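PDB 2PEF: serine protease inhibitor from Thermoanaerobacter tengcongensis, which probably inhibits serine endopeptidases as a member of the serpin family and is captured here in its latent state. Local coordinates for residues 29-33 and 268-274; 37-41 and 327-331; 43-47 and 111-116; 136-142 and 161-165. All coordinates share one frame; numbering follows the deposited sequence. Where two conformers were deposited one is given.

Contact 1: 29-33 and 268-274; sequences ENSLI and YEYTIKM
Tyr268 and Tyr270 lay their rings against the backbone and short side chains of Asn30 and Ser31 in a buried aromatic-to-backbone contact between the end of strand 255-273 and the chain around the short strand 32-33. Asn30 CB sits over the centre of the Tyr268 ring, 3.5 Å from its centroid, a CH-pi contact; ND2 lies over the same ring, 3.4 Å from CD2, with the amide plane turned 79° from it. Tyr268 CG lies between its own backbone N and carbonyl carbon (chi1 67°), which carries OH to Ser31 O, 2.7 Å away, where it donates from above the carbonyl plane. Replacing Tyr268 by an alanine would probably leave Ser31 O without this donor and open a gap beside Asn30. Tyr270, two residues after Tyr268, takes Ser31 CA over the centre of its ring, 3.7 Å from the centroid, while Leu32 O meets the ring edge. The phenol end of Tyr270 bonds to Ser24 O, and Asn30 OD1 to the backbone N of Leu370. A water bridges Asn30 O and Glu269 O. Strand 255-273, here beside 310-318, belongs to central sheet A, and 32-33, beside 362-372, to sheet B: the contact is the sheet-on-sheet packing of the serpin fold.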
loop_
_atom_site.group_PDB
_atom_site.type_symbol
_atom_site.label_atom_id
_atom_site.label_comp_id
_atom_site.label_asym_id
_atom_site.label_seq_id
_atom_site.Cartn_x
_atom_site.Cartn_y
_atom_site.Cartn_z
ATOM N N GLU A 29 -1.906 -11.978 12.819
ATOM C CA GLU A 29 -0.950 -11.932 11.716
ATOM C C GLU A 29 -0.398 -10.527 11.540
ATOM O O GLU A 29 -1.110 -9.547 11.760
ATOM C CB GLU A 29 -1.611 -12.379 10.406
ATOM C CG GLU A 29 -2.219 -13.782 10.434
ATOM C CD GLU A 29 -1.221 -14.858 10.823
ATOM O OE1 GLU A 29 -0.069 -14.820 10.333
ATOM O OE2 GLU A 29 -1.595 -15.747 11.619
ATOM N N ASN A 30 0.868 -10.435 11.141
ATOM C CA ASN A 30 1.447 -9.156 10.740
ATOM C C ASN A 30 0.682 -8.574 9.562
ATOM O O ASN A 30 0.387 -9.280 8.595
ATOM C CB ASN A 30 2.908 -9.317 10.327
ATOM C CG ASN A 30 3.797 -9.807 11.450
ATOM O OD1 ASN A 30 3.363 -9.992 12.589
ATOM N ND2 ASN A 30 5.067 -10.015 11.128
ATOM N N SER A 31 0.369 -7.288 9.645
ATOM C CA SER A 31 -0.324 -6.602 8.568
ATOM C C SER A 31 0.631 -5.710 7.782
ATOM O O SER A 31 1.643 -5.239 8.316
ATOM C CB SER A 31 -1.479 -5.775 9.136
ATOM O OG SER A 31 -2.351 -6.599 9.890
ATOM N N LEU A 32 0.318 -5.495 6.509
ATOM C CA LEU A 32 1.084 -4.574 5.671
ATOM C C LEU A 32 0.227 -4.110 4.518
ATOM O O LEU A 32 -0.296 -4.926 3.763
ATOM C CB LEU A 32 2.341 -5.238 5.117
ATOM C CG LEU A 32 3.210 -4.391 4.177
ATOM C CD1 LEU A 32 3.906 -3.240 4.911
ATOM C CD2 LEU A 32 4.228 -5.262 3.480
ATOM N N ILE A 33 0.078 -2.798 4.386
ATOM C CA ILE A 33 -0.619 -2.253 3.230
ATOM C C ILE A 33 0.198 -1.141 2.591
ATOM O O ILE A 33 1.028 -0.508 3.250
ATOM C CB ILE A 33 -2.060 -1.760 3.552
ATOM C CG1 ILE A 33 -2.046 -0.521 4.449
ATOM C CG2 ILE A 33 -2.914 -2.898 4.148
ATOM C CD1 ILE A 33 -3.287 0.339 4.296
ATOM N N TYR A 268 7.668 -10.928 5.657
ATOM C CA TYR A 268 6.345 -11.530 5.588
ATOM C C TYR A 268 5.526 -11.006 4.413
ATOM O O TYR A 268 5.884 -10.006 3.770
ATOM C CB TYR A 268 5.573 -11.351 6.906
ATOM C CG TYR A 268 5.208 -9.920 7.238
ATOM C CD1 TYR A 268 4.009 -9.362 6.792
ATOM C CD2 TYR A 268 6.059 -9.128 8.008
ATOM C CE1 TYR A 268 3.674 -8.043 7.100
ATOM C CE2 TYR A 268 5.734 -7.817 8.325
ATOM C CZ TYR A 268 4.545 -7.281 7.868
ATOM O OH TYR A 268 4.234 -5.982 8.184
ATOM N N GLU A 269 4.433 -11.713 4.147
ATOM C CA GLU A 269 3.465 -11.368 3.117
ATOM C C GLU A 269 2.112 -11.127 3.772
ATOM O O GLU A 269 1.855 -11.618 4.876
ATOM C CB GLU A 269 3.351 -12.506 2.103
ATOM C CG GLU A 269 4.656 -12.856 1.396
ATOM C CD GLU A 269 4.559 -14.125 0.562
ATOM O OE1 GLU A 269 3.808 -15.052 0.947
ATOM O OE2 GLU A 269 5.243 -14.201 -0.481
ATOM N N TYR A 270 1.252 -10.372 3.089
ATOM C CA TYR A 270 -0.094 -10.076 3.583
ATOM C C TYR A 270 -1.070 -9.937 2.428
ATOM O O TYR A 270 -0.752 -9.346 1.394
ATOM C CB TYR A 270 -0.087 -8.792 4.420
ATOM C CG TYR A 270 -1.342 -8.524 5.234
ATOM C CD1 TYR A 270 -1.763 -9.411 6.228
ATOM C CD2 TYR A 270 -2.081 -7.356 5.042
ATOM C CE1 TYR A 270 -2.897 -9.151 6.990
ATOM C CE2 TYR A 270 -3.219 -7.087 5.803
ATOM C CZ TYR A 270 -3.620 -7.990 6.771
ATOM O OH TYR A 270 -4.741 -7.730 7.527
ATOM N N THR A 271 -2.260 -10.496 2.621
ATOM C CA THR A 271 -3.324 -10.395 1.638
ATOM C C THR A 271 -4.623 -9.989 2.332
ATOM O O THR A 271 -5.008 -10.579 3.334
ATOM C CB THR A 271 -3.485 -11.719 0.855
ATOM O OG1 THR A 271 -2.243 -12.029 0.205
ATOM C CG2 THR A 271 -4.581 -11.608 -0.197
ATOM N N ILE A 272 -5.282 -8.966 1.793
ATOM C CA ILE A 272 -6.534 -8.489 2.372
ATOM C C ILE A 272 -7.551 -8.062 1.307
ATOM O O ILE A 272 -7.193 -7.446 0.302
ATOM C CB ILE A 272 -6.292 -7.360 3.423
ATOM C CG1 ILE A 272 -7.569 -7.065 4.217
ATOM C CG2 ILE A 272 -5.698 -6.090 2.780
ATOM C CD1 ILE A 272 -7.315 -6.473 5.591
ATOM N N LYS A 273 -8.812 -8.419 1.538
ATOM C CA LYS A 273 -9.926 -7.944 0.726
ATOM C C LYS A 273 -10.392 -6.612 1.307
ATOM O O LYS A 273 -10.682 -6.515 2.502
ATOM C CB LYS A 273 -11.052 -8.977 0.733
ATOM C CG LYS A 273 -12.239 -8.647 -0.160
ATOM C CD LYS A 273 -13.220 -9.805 -0.182
ATOM C CE LYS A 273 -14.584 -9.365 -0.679
ATOM N NZ LYS A 273 -15.520 -10.511 -0.844
ATOM N N MET A 274 -10.441 -5.582 0.463
ATOM C CA MET A 274 -10.690 -4.217 0.933
ATOM C C MET A 274 -12.140 -3.729 0.810
ATOM O O MET A 274 -12.437 -2.586 1.153
ATOM C CB MET A 274 -9.727 -3.243 0.244
ATOM C CG MET A 274 -8.347 -3.232 0.879
ATOM S SD MET A 274 -7.176 -2.199 -0.005
ATOM C CE MET A 274 -5.883 -2.091 1.225
HETATM O O HOH W 1 0.810 -11.677 7.379
#

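Contact 2: 37-41 and 327-331; sequences SAMLA and AVTSV
Ser37 and Thr329 meet hydroxyl to hydroxyl where helix 35-46 packs on strand 322-331 and runs roughly along it, the strand being the part of the serpin reactive-centre loop that has entered the central sheet in the latent state. Thr329 OG1 donates to Ser37 OG at 2.7 Å. Thr329 CG2 points the other way along the helix and touches Ala41 CB at 3.7 Å, so the threonine straddles one helical turn. Before and after it on the strand, Ala327 CB rests on Ser37 CB at 3.9 Å and Val331 CG2 lies 4.3 Å from Ala41 CB. The small side chains of Ser37, Ala41 and Ala327 let the backbones come close: the short axes pass 7.6 Å apart at 29°, near parallel. Ser37 holds its OG anti to the backbone N (chi1 176°), which turns the hydroxyl to the strand and also to Asn162 OD1, its second partner, on the neighbouring strand 158-169. A valine in place of Ser37 would probably leave both Thr329 OG1 and Asn162 OD1 without this hydroxyl. On the other flank, His312 of strand 310-318 touches both Ser37 and Thr329. Helix, serine, asparagine and histidine match the shutter region of serpins, beneath the opening into which the loop inserts. The helix is held here by its own backbone as well: Ala41 N bonds to Ser37 O at 3.2 Å.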
loop_
_atom_site.group_PDB
_atom_site.type_symbol
_atom_site.label_atom_id
_atom_site.label_comp_id
_atom_site.label_asym_id
_atom_site.label_seq_id
_atom_site.Cartn_x
_atom_site.Cartn_y
_atom_site.Cartn_z
ATOM N N SER A 37 -0.526 2.229 -3.468
ATOM C CA SER A 37 -1.001 1.225 -4.413
ATOM C C SER A 37 -2.527 1.159 -4.479
ATOM O O SER A 37 -3.107 1.103 -5.565
ATOM C CB SER A 37 -0.423 -0.147 -4.061
ATOM O OG SER A 37 -0.941 -1.146 -4.921
ATOM N N ALA A 38 -3.169 1.172 -3.313
ATOM C CA ALA A 38 -4.627 1.128 -3.234
ATOM C C ALA A 38 -5.251 2.357 -3.880
ATOM O O ALA A 38 -6.176 2.233 -4.692
ATOM C CB ALA A 38 -5.079 0.986 -1.795
ATOM N N MET A 39 -4.732 3.531 -3.516
ATOM C CA MET A 39 -5.157 4.807 -4.089
ATOM C C MET A 39 -5.113 4.789 -5.617
ATOM O O MET A 39 -6.058 5.207 -6.291
ATOM C CB MET A 39 -4.268 5.938 -3.554
ATOM C CG MET A 39 -4.486 7.292 -4.220
ATOM S SD MET A 39 -6.113 7.989 -3.884
ATOM C CE MET A 39 -5.918 8.525 -2.188
ATOM N N LEU A 40 -4.000 4.311 -6.165
ATOM C CA LEU A 40 -3.813 4.339 -7.615
ATOM C C LEU A 40 -4.773 3.430 -8.380
ATOM O O LEU A 40 -5.318 3.833 -9.408
ATOM C CB LEU A 40 -2.358 4.055 -7.983
ATOM C CG LEU A 40 -1.393 5.169 -7.563
ATOM C CD1 LEU A 40 0.046 4.691 -7.655
ATOM C CD2 LEU A 40 -1.595 6.433 -8.381
ATOM N N ALA A 41 -4.987 2.217 -7.875
ATOM C CA ALA A 41 -5.910 1.279 -8.506
ATOM C C ALA A 41 -7.330 1.830 -8.457
ATOM O O ALA A 41 -8.069 1.758 -9.438
ATOM C CB ALA A 41 -5.844 -0.072 -7.818
ATOM N N ALA A 327 3.781 -4.241 -3.427
ATOM C CA ALA A 327 2.334 -4.245 -3.292
ATOM C C ALA A 327 1.649 -4.383 -4.637
ATOM O O ALA A 327 2.141 -3.905 -5.661
ATOM C CB ALA A 327 1.853 -2.988 -2.591
ATOM N N VAL A 328 0.517 -5.070 -4.620
ATOM C CA VAL A 328 -0.375 -5.106 -5.760
ATOM C C VAL A 328 -1.774 -4.826 -5.248
ATOM O O VAL A 328 -2.161 -5.305 -4.180
ATOM C CB VAL A 328 -0.353 -6.480 -6.480
ATOM C CG1 VAL A 328 -1.415 -6.540 -7.578
ATOM C CG2 VAL A 328 1.027 -6.760 -7.067
ATOM N N THR A 329 -2.502 -4.004 -5.995
ATOM C CA THR A 329 -3.930 -3.818 -5.767
ATOM C C THR A 329 -4.672 -4.140 -7.061
ATOM O O THR A 329 -4.364 -3.590 -8.113
ATOM C CB THR A 329 -4.270 -2.385 -5.309
ATOM O OG1 THR A 329 -3.383 -1.992 -4.255
ATOM C CG2 THR A 329 -5.716 -2.310 -4.815
ATOM N N SER A 330 -5.636 -5.048 -6.971
ATOM C CA SER A 330 -6.440 -5.408 -8.132
ATOM C C SER A 330 -7.911 -5.070 -7.910
ATOM O O SER A 330 -8.414 -5.103 -6.780
ATOM C CB SER A 330 -6.263 -6.887 -8.491
ATOM O OG SER A 330 -6.648 -7.716 -7.412
ATOM N N VAL A 331 -8.589 -4.726 -9.003
ATOM C CA VAL A 331 -10.017 -4.439 -8.984
ATOM C C VAL A 331 -10.720 -5.399 -9.942
ATOM O O VAL A 331 -10.343 -5.506 -11.115
ATOM C CB VAL A 331 -10.299 -2.964 -9.376
ATOM C CG1 VAL A 331 -11.802 -2.692 -9.461
ATOM C CG2 VAL A 331 -9.632 -2.007 -8.392
#

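Contact 3: 43-47 and 111-116; sequences AMTAN and IIADYY
Helix 35-46 of the serpin fold packs here against helix 106-116, with Met44 of the first laid on Tyr116 of the second. Met44 CG lies 3.6 Å above the plane of the Tyr116 ring, displaced from its centre, in a CH-pi contact, and comes 3.6 Å from CG of that ring. It is put over this face by standing anti to its own carbonyl carbon (chi1 -79°), and the two side chains lie alongside each other, running opposite ways. The sulfur adds a more distant, oblique Met-aromatic contact, with Met44 SD 5.0 Å from the ring centroid. Ile112 crosses Met44 at about a right angle, its CG1 4.0 Å from Met44 CG, and its CD1 reaches on to Asn47 CB. Ala43 CB presses on the phenol end of Tyr116, 3.3 Å from OH. The polar ends are buried but provided for: Asn71 of helix 67-80 bonds to both Tyr116 OH and Asn47 OD1, so that a third helix ties the two segments together. Asn47 also turns back toward the preceding turn, where its ND2 donates to Ala43 O at 3.0 Å from above the carbonyl plane, in a bond bent to 134° at the hydrogen.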
loop_
_atom_site.group_PDB
_atom_site.type_symbol
_atom_site.label_atom_id
_atom_site.label_comp_id
_atom_site.label_asym_id
_atom_site.label_seq_id
_atom_site.Cartn_x
_atom_site.Cartn_y
_atom_site.Cartn_z
ATOM N N ALA A 43 -8.241 5.052 -7.948
ATOM C CA ALA A 43 -8.362 6.304 -8.696
ATOM C C ALA A 43 -8.567 6.031 -10.186
ATOM O O ALA A 43 -9.397 6.687 -10.837
ATOM C CB ALA A 43 -7.152 7.186 -8.459
ATOM N N MET A 44 -7.829 5.056 -10.722
ATOM C CA MET A 44 -8.038 4.602 -12.101
ATOM C C MET A 44 -9.483 4.160 -12.290
ATOM O O MET A 44 -10.150 4.575 -13.238
ATOM C CB MET A 44 -7.107 3.438 -12.459
ATOM C CG MET A 44 -5.676 3.838 -12.794
ATOM S SD MET A 44 -4.789 2.541 -13.676
ATOM C CE MET A 44 -4.639 1.267 -12.428
ATOM N N THR A 45 -9.957 3.332 -11.362
ATOM C CA THR A 45 -11.302 2.778 -11.408
ATOM C C THR A 45 -12.363 3.881 -11.370
ATOM O O THR A 45 -13.366 3.800 -12.074
ATOM C CB THR A 45 -11.535 1.771 -10.252
ATOM O OG1 THR A 45 -10.494 0.786 -10.253
ATOM C CG2 THR A 45 -12.878 1.069 -10.393
ATOM N N ALA A 46 -12.117 4.916 -10.565
ATOM C CA ALA A 46 -13.066 6.017 -10.391
ATOM C C ALA A 46 -13.313 6.808 -11.676
ATOM O O ALA A 46 -14.378 7.410 -11.844
ATOM C CB ALA A 46 -12.609 6.947 -9.266
ATOM N N ASN A 47 -12.334 6.796 -12.578
ATOM C CA ASN A 47 -12.453 7.480 -13.868
ATOM C C ASN A 47 -13.435 6.814 -14.823
ATOM O O ASN A 47 -13.754 7.365 -15.880
ATOM C CB ASN A 47 -11.080 7.629 -14.523
ATOM C CG ASN A 47 -10.333 8.840 -14.012
ATOM O OD1 ASN A 47 -10.593 9.966 -14.441
ATOM N ND2 ASN A 47 -9.411 8.622 -13.085
ATOM N N ILE A 111 -7.319 8.985 -20.415
ATOM C CA ILE A 111 -7.032 9.449 -19.056
ATOM C C ILE A 111 -6.069 8.493 -18.350
ATOM O O ILE A 111 -5.081 8.918 -17.744
ATOM C CB ILE A 111 -8.334 9.618 -18.230
ATOM C CG1 ILE A 111 -9.194 10.741 -18.819
ATOM C CG2 ILE A 111 -8.016 9.905 -16.755
ATOM C CD1 ILE A 111 -10.654 10.681 -18.421
ATOM N N ILE A 112 -6.354 7.202 -18.465
ATOM C CA ILE A 112 -5.564 6.153 -17.829
ATOM C C ILE A 112 -4.155 6.045 -18.433
ATOM O O ILE A 112 -3.172 5.904 -17.702
ATOM C CB ILE A 112 -6.360 4.812 -17.820
ATOM C CG1 ILE A 112 -7.001 4.576 -16.446
ATOM C CG2 ILE A 112 -5.503 3.628 -18.196
ATOM C CD1 ILE A 112 -7.981 5.650 -16.006
ATOM N N ALA A 113 -4.059 6.140 -19.757
ATOM C CA ALA A 113 -2.759 6.157 -20.430
ATOM C C ALA A 113 -1.964 7.419 -20.089
ATOM O O ALA A 113 -0.752 7.354 -19.863
ATOM C CB ALA A 113 -2.932 6.031 -21.939
ATOM N N ASP A 114 -2.652 8.557 -20.047
ATOM C CA ASP A 114 -1.997 9.851 -19.846
ATOM C C ASP A 114 -1.562 10.128 -18.411
ATOM O O ASP A 114 -0.414 10.501 -18.177
ATOM C CB ASP A 114 -2.873 10.999 -20.357
ATOM C CG ASP A 114 -2.864 11.121 -21.874
ATOM O OD1 ASP A 114 -1.972 10.539 -22.528
ATOM O OD2 ASP A 114 -3.753 11.812 -22.414
ATOM N N TYR A 115 -2.482 9.962 -17.464
ATOM C CA TYR A 115 -2.224 10.287 -16.061
ATOM C C TYR A 115 -1.614 9.139 -15.262
ATOM O O TYR A 115 -0.918 9.371 -14.273
ATOM C CB TYR A 115 -3.513 10.753 -15.379
ATOM C CG TYR A 115 -3.955 12.138 -15.793
ATOM C CD1 TYR A 115 -4.781 12.326 -16.900
ATOM C CD2 TYR A 115 -3.539 13.261 -15.081
ATOM C CE1 TYR A 115 -5.187 13.604 -17.282
ATOM C CE2 TYR A 115 -3.940 14.539 -15.449
ATOM C CZ TYR A 115 -4.760 14.705 -16.552
ATOM O OH TYR A 115 -5.156 15.967 -16.924
ATOM N N TYR A 116 -1.881 7.906 -15.687
ATOM C CA TYR A 116 -1.466 6.731 -14.919
ATOM C C TYR A 116 -0.479 5.835 -15.660
ATOM O O TYR A 116 -0.044 4.815 -15.121
ATOM C CB TYR A 116 -2.695 5.929 -14.472
ATOM C CG TYR A 116 -3.570 6.712 -13.523
ATOM C CD1 TYR A 116 -4.586 7.533 -14.004
ATOM C CD2 TYR A 116 -3.354 6.665 -12.143
ATOM C CE1 TYR A 116 -5.388 8.275 -13.142
ATOM C CE2 TYR A 116 -4.152 7.409 -11.266
ATOM C CZ TYR A 116 -5.166 8.212 -11.775
ATOM O OH TYR A 116 -5.960 8.955 -10.925
#

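Contact 4: 136-142 and 161-165; sequences WVKSKTN and INAVA
Helix 127-140, the serpin helix that lies across the central sheet, packs its last turn on strand 158-169 here, with Trp136 and Val137 over Ile161 and the helix end over Ala163 and Ala165. Trp136 presents the six-membered part of its indole: CZ3 is 3.7 Å from Ile161 CG2, and the two side chains lie side by side, heading opposite ways. With CG anti to the backbone N (chi1 -173°), the ring is carried down to the strand. Its NE1 donates to Asp119, and Phe121 meets the ring nearly at right angles, both on strand 119-123. Lys140 CG covers one indole face from the same helix, while Lys140 CB touches Ala163 CB at 3.9 Å. The methyl of Ala163 also receives Thr141 CG2, again at 3.9 Å, and so touches both the last helical residue, Lys140, and Thr141 after it. Farther along, Ala165 CB lies 3.5 Å from Lys140 O and close to Asn142 ND2. Alanines allow this approach; the axes of the two short segments come within 8.6 Å at 26°. The contact has no hydrogen bond across it, yet the helix end is well defined: Asn142, with positive phi, sends its N to Ser139 O, and Gly143 N reaches Lys138 O. Such a Schellman motif closes the helix against the sheet, close to Ala165, in the helix-over-sheet layering familiar from serpins.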
loop_
_atom_site.group_PDB
_atom_site.type_symbol
_atom_site.label_atom_id
_atom_site.label_comp_id
_atom_site.label_asym_id
_atom_site.label_seq_id
_atom_site.Cartn_x
_atom_site.Cartn_y
_atom_site.Cartn_z
ATOM N N TRP A 136 3.059 -10.240 -15.454
ATOM C CA TRP A 136 3.096 -8.792 -15.345
ATOM C C TRP A 136 3.339 -8.378 -13.897
ATOM O O TRP A 136 4.254 -7.612 -13.628
ATOM C CB TRP A 136 1.804 -8.174 -15.891
ATOM C CG TRP A 136 1.823 -6.679 -15.972
ATOM C CD1 TRP A 136 2.228 -5.921 -17.035
ATOM C CD2 TRP A 136 1.404 -5.755 -14.959
ATOM N NE1 TRP A 136 2.092 -4.587 -16.744
ATOM C CE2 TRP A 136 1.588 -4.456 -15.478
ATOM C CE3 TRP A 136 0.893 -5.901 -13.663
ATOM C CZ2 TRP A 136 1.283 -3.305 -14.743
ATOM C CZ3 TRP A 136 0.588 -4.752 -12.930
ATOM C CH2 TRP A 136 0.782 -3.474 -13.478
ATOM N N VAL A 137 2.551 -8.916 -12.965
ATOM C CA VAL A 137 2.738 -8.585 -11.543
ATOM C C VAL A 137 4.115 -9.025 -11.019
ATOM O O VAL A 137 4.768 -8.282 -10.280
ATOM C CB VAL A 137 1.578 -9.090 -10.621
ATOM C CG1 VAL A 137 0.243 -8.482 -11.043
ATOM C CG2 VAL A 137 1.492 -10.605 -10.596
ATOM N N LYS A 138 4.569 -10.203 -11.439
ATOM C CA LYS A 138 5.895 -10.684 -11.059
ATOM C C LYS A 138 6.987 -9.732 -11.543
ATOM O O LYS A 138 7.921 -9.437 -10.802
ATOM C CB LYS A 138 6.145 -12.099 -11.588
ATOM C CG LYS A 138 7.305 -12.811 -10.915
ATOM C CD LYS A 138 7.535 -14.200 -11.500
ATOM C CE LYS A 138 8.602 -14.948 -10.717
ATOM N N SER A 139 6.869 -9.257 -12.784
ATOM C CA SER A 139 7.867 -8.347 -13.357
ATOM C C SER A 139 7.876 -6.989 -12.654
ATOM O O SER A 139 8.942 -6.461 -12.314
ATOM C CB SER A 139 7.624 -8.146 -14.855
ATOM O OG SER A 139 8.507 -7.161 -15.376
ATOM N N LYS A 140 6.686 -6.435 -12.442
ATOM C CA LYS A 140 6.546 -5.079 -11.908
ATOM C C LYS A 140 6.840 -4.974 -10.410
ATOM O O LYS A 140 7.047 -3.871 -9.888
ATOM C CB LYS A 140 5.158 -4.505 -12.235
ATOM C CG LYS A 140 4.801 -4.479 -13.724
ATOM C CD LYS A 140 5.807 -3.689 -14.549
ATOM C CE LYS A 140 5.361 -3.571 -15.993
ATOM N NZ LYS A 140 6.461 -3.059 -16.858
ATOM N N THR A 141 6.842 -6.115 -9.719
ATOM C CA THR A 141 7.205 -6.164 -8.302
ATOM C C THR A 141 8.579 -6.805 -8.105
ATOM O O THR A 141 8.937 -7.190 -6.991
ATOM C CB THR A 141 6.161 -6.932 -7.443
ATOM O OG1 THR A 141 6.147 -8.315 -7.821
ATOM C CG2 THR A 141 4.768 -6.336 -7.600
ATOM N N ASN A 142 9.345 -6.909 -9.189
ATOM C CA ASN A 142 10.656 -7.566 -9.163
ATOM C C ASN A 142 10.632 -8.874 -8.360
ATOM O O ASN A 142 11.496 -9.129 -7.516
ATOM C CB ASN A 142 11.741 -6.599 -8.667
ATOM C CG ASN A 142 11.785 -5.307 -9.475
ATOM O OD1 ASN A 142 11.821 -5.331 -10.706
ATOM N ND2 ASN A 142 11.774 -4.175 -8.783
ATOM N N ILE A 161 -5.232 -3.051 -12.325
ATOM C CA ILE A 161 -4.179 -3.507 -11.422
ATOM C C ILE A 161 -3.109 -2.443 -11.256
ATOM O O ILE A 161 -2.643 -1.861 -12.238
ATOM C CB ILE A 161 -3.512 -4.830 -11.912
ATOM C CG1 ILE A 161 -4.564 -5.922 -12.149
ATOM C CG2 ILE A 161 -2.466 -5.311 -10.897
ATOM C CD1 ILE A 161 -4.056 -7.140 -12.894
ATOM N N ASN A 162 -2.731 -2.190 -10.007
ATOM C CA ASN A 162 -1.537 -1.410 -9.716
ATOM C C ASN A 162 -0.478 -2.260 -9.023
ATOM O O ASN A 162 -0.808 -3.141 -8.234
ATOM C CB ASN A 162 -1.881 -0.211 -8.838
ATOM C CG ASN A 162 -0.650 0.435 -8.238
ATOM O OD1 ASN A 162 -0.184 0.026 -7.179
ATOM N ND2 ASN A 162 -0.103 1.432 -8.926
ATOM N N ALA A 163 0.788 -1.976 -9.321
ATOM C CA ALA A 163 1.917 -2.545 -8.592
ATOM C C ALA A 163 2.894 -1.460 -8.150
ATOM O O ALA A 163 3.157 -0.507 -8.886
ATOM C CB ALA A 163 2.631 -3.598 -9.431
ATOM N N VAL A 164 3.405 -1.609 -6.930
ATOM C CA VAL A 164 4.439 -0.733 -6.381
ATOM C C VAL A 164 5.613 -1.603 -5.940
ATOM O O VAL A 164 5.409 -2.625 -5.276
ATOM C CB VAL A 164 3.903 0.096 -5.180
ATOM C CG1 VAL A 164 5.039 0.842 -4.468
ATOM C CG2 VAL A 164 2.850 1.073 -5.634
ATOM N N ALA A 165 6.833 -1.214 -6.325
ATOM C CA ALA A 165 8.039 -1.934 -5.912
ATOM C C ALA A 165 9.038 -0.980 -5.262
ATOM O O ALA A 165 9.436 0.007 -5.873
ATOM C CB ALA A 165 8.676 -2.640 -7.104
#

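Overall arrangement
Helix 35-46 connects contacts 2 and 3, whose centres are about 12 Å apart; Val331 CG2 meets Thr45 OG1 at 3.5 Å, and Leu40 packs on Tyr116. Contacts 2 and 4 use the neighbouring strands 322-331 and 158-169 and lie about 10 Å apart between centres. Asn162 connects them: its side chain faces the helix of contact 2, while Ile161 and Ala163 face the helix of contact 4, so the two helices cover opposite faces of the sheet around the inserted reactive-centre loop. Contact 1 adjoins contact 2 through Met274 and Ala38, but stays about 9 Å from contact 4 at nearest atoms. Met44 CE reaches Ile161 O, joining contact 3 to contact 4.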